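Local coordinates for bluetongue virus COAT protein VP7 (Bluetongue virus, PDB 1BVP), which assembles as homotrimers that coat a VP3 scaffold, building the inner capsid of the virus together with VP1, VP3, VP4 and VP6, at residues Gly169-Gln172 and Gln173-Gln176. Sequence-based numbering, arbitrary orientation.
Sequences GDVQ and QIFQ
Gln173 reaches back along the chain and gives its side-chain amide to the backbone of Asp170, NE2 lying 3.0 Å from Asp170 O. The hydrogen bond is bent, and the donor stands above the carbonyl plane instead of within it. CG of Gln173 sits between its own backbone N and carbonyl carbon (chi1 48°), and a second bend at chi2 folds the amide toward the end of the strand. A glutamine suits this place because its chain is long enough to span the turn and still offer an N-H to a backbone carbonyl. Its amide oxygen comes close to the aliphatic part of Gln172, OE1 being 3.4 Å from Gln172 CG, and the two amide planes are turned 61° apart, so they do not stack. The polar end of Gln172 is directed instead to strand 231-234, where OE1 accepts a hydrogen bond from the backbone N of Leu231.

From Gln172 to Phe175 the backbone coils with helical torsions but without the regular bonds of a helix, held by i+3 to i bonds: Ile174 N donates almost straight (170°) to Val171 O, and Phe175 N binds Gln172 O at 3.0 Å. The same backbone oxygen, Gln172 O, lies at the edge of the Phe175 ring and takes a weak bond from Gln176 N. On the apolar side, Val171 and Ile174 run side by side, CG1 of the valine 4.1 Å from CG2 of the isoleucine; these beta-branched, apolar residues suit a side that faces Ile159.

The turn opens the loop that leads from strand 168-170, at the edge, within this chain, of a four-stranded antiparallel sheet, to strand 183-195. Val171, Ile174 and Phe175 pack on Ile159 of strand 158-163. The large flat ring of Phe175 can reach several apolar neighbours at once: it meets Trp225 edge-to-face and touches Ile245 and Val247 of strand 241-252, tying the turn to the larger sheet.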
ATOM      1  N   GLY A 169     -29.812 -23.780  11.935  1.00 40.24           N
ATOM      2  CA  GLY A 169     -29.780 -23.839  10.481  1.00 36.39           C
ATOM      3  C   GLY A 169     -28.423 -23.520   9.890  1.00 36.03           C
ATOM      4  O   GLY A 169     -27.492 -23.104  10.587  1.00 38.26           O
ATOM      5  N   ASP A 170     -28.292 -23.797   8.600  1.00 37.79           N
ATOM      6  CA  ASP A 170     -27.054 -23.555   7.868  1.00 36.82           C
ATOM      7  C   ASP A 170     -27.203 -22.207   7.183  1.00 39.02           C
ATOM      8  O   ASP A 170     -28.235 -21.904   6.587  1.00 40.20           O
ATOM      9  CB  ASP A 170     -26.799 -24.668   6.844  1.00 34.25           C
ATOM     10  CG  ASP A 170     -26.198 -25.935   7.471  1.00 35.49           C
ATOM     11  OD1 ASP A 170     -25.910 -25.963   8.711  1.00 30.01           O
ATOM     12  OD2 ASP A 170     -26.000 -26.908   6.690  1.00 36.85           O
ATOM     13  N   VAL A 171     -26.128 -21.446   7.168  1.00 38.78           N
ATOM     14  CA  VAL A 171     -26.180 -20.110   6.631  1.00 35.46           C
ATOM     15  C   VAL A 171     -25.256 -19.830   5.419  1.00 35.64           C
ATOM     16  O   VAL A 171     -25.407 -18.815   4.731  1.00 35.51           O
ATOM     17  CB  VAL A 171     -25.943 -19.187   7.834  1.00 34.30           C
ATOM     18  CG1 VAL A 171     -25.221 -17.972   7.467  1.00 42.08           C
ATOM     19  CG2 VAL A 171     -27.251 -18.864   8.456  1.00 29.36           C
ATOM     20  N   GLN A 172     -24.407 -20.790   5.070  1.00 31.55           N
ATOM     21  CA  GLN A 172     -23.462 -20.610   3.970  1.00 27.41           C
ATOM     22  C   GLN A 172     -23.925 -20.139   2.601  1.00 27.85           C
ATOM     23  O   GLN A 172     -23.187 -19.428   1.943  1.00 37.46           O
ATOM     24  CB  GLN A 172     -22.671 -21.872   3.748  1.00 27.89           C
ATOM     25  CG  GLN A 172     -23.546 -23.022   3.345  1.00 29.31           C
ATOM     26  CD  GLN A 172     -23.814 -23.953   4.491  1.00 30.68           C
ATOM     27  OE1 GLN A 172     -23.681 -23.586   5.673  1.00 29.45           O
ATOM     28  NE2 GLN A 172     -24.130 -25.191   4.156  1.00 33.97           N
ATOM     29  N   GLN A 173     -25.104 -20.538   2.141  1.00 23.37           N
ATOM     30  CA  GLN A 173     -25.535 -20.144   0.805  1.00 25.54           C
ATOM     31  C   GLN A 173     -25.659 -18.664   0.539  1.00 23.03           C
ATOM     32  O   GLN A 173     -25.669 -18.251  -0.624  1.00 24.97           O
ATOM     33  CB  GLN A 173     -26.796 -20.900   0.334  1.00 41.18           C
ATOM     34  CG  GLN A 173     -27.965 -20.962   1.322  1.00 64.57           C
ATOM     35  CD  GLN A 173     -27.702 -21.844   2.582  1.00 77.61           C
ATOM     36  OE1 GLN A 173     -26.833 -22.737   2.588  1.00 78.99           O
ATOM     37  NE2 GLN A 173     -28.461 -21.578   3.652  1.00 81.44           N
ATOM     38  N   ILE A 174     -25.738 -17.857   1.594  1.00 20.59           N
ATOM     39  CA  ILE A 174     -25.873 -16.391   1.435  1.00 21.16           C
ATOM     40  C   ILE A 174     -24.544 -15.843   0.874  1.00 25.52           C
ATOM     41  O   ILE A 174     -24.516 -14.844   0.135  1.00 29.14           O
ATOM     42  CB  ILE A 174     -26.270 -15.720   2.823  1.00 19.14           C
ATOM     43  CG1 ILE A 174     -26.490 -14.217   2.716  1.00 18.09           C
ATOM     44  CG2 ILE A 174     -25.204 -15.945   3.875  1.00 22.39           C
ATOM     45  CD1 ILE A 174     -27.721 -13.834   1.987  1.00 22.07           C
ATOM     46  N   PHE A 175     -23.462 -16.557   1.203  1.00 26.32           N
ATOM     47  CA  PHE A 175     -22.100 -16.240   0.789  1.00 25.52           C
ATOM     48  C   PHE A 175     -21.688 -16.793  -0.570  1.00 31.39           C
ATOM     49  O   PHE A 175     -20.708 -16.322  -1.156  1.00 39.64           O
ATOM     50  CB  PHE A 175     -21.102 -16.807   1.787  1.00 20.58           C
ATOM     51  CG  PHE A 175     -21.122 -16.135   3.115  1.00 24.39           C
ATOM     52  CD1 PHE A 175     -20.406 -14.962   3.326  1.00 26.41           C
ATOM     53  CD2 PHE A 175     -21.825 -16.684   4.173  1.00 24.08           C
ATOM     54  CE1 PHE A 175     -20.388 -14.344   4.581  1.00 23.59           C
ATOM     55  CE2 PHE A 175     -21.817 -16.079   5.433  1.00 21.15           C
ATOM     56  CZ  PHE A 175     -21.100 -14.911   5.639  1.00 21.57           C
ATOM     57  N   GLN A 176     -22.395 -17.807  -1.055  1.00 30.23           N
ATOM     58  CA  GLN A 176     -22.043 -18.481  -2.307  1.00 29.17           C
ATOM     59  C   GLN A 176     -22.459 -17.810  -3.605  1.00 31.55           C
ATOM     60  O   GLN A 176     -23.261 -16.869  -3.593  1.00 33.63           O
ATOM     61  CB  GLN A 176     -22.444 -19.968  -2.218  1.00 27.36           C
ATOM     62  CG  GLN A 176     -21.750 -20.616  -0.964  1.00 35.32           C
ATOM     63  CD  GLN A 176     -22.149 -22.059  -0.665  1.00 46.42           C
ATOM     64  OE1 GLN A 176     -23.201 -22.540  -1.123  1.00 55.68           O
ATOM     65  NE2 GLN A 176     -21.315 -22.760   0.120  1.00 44.11           N
TER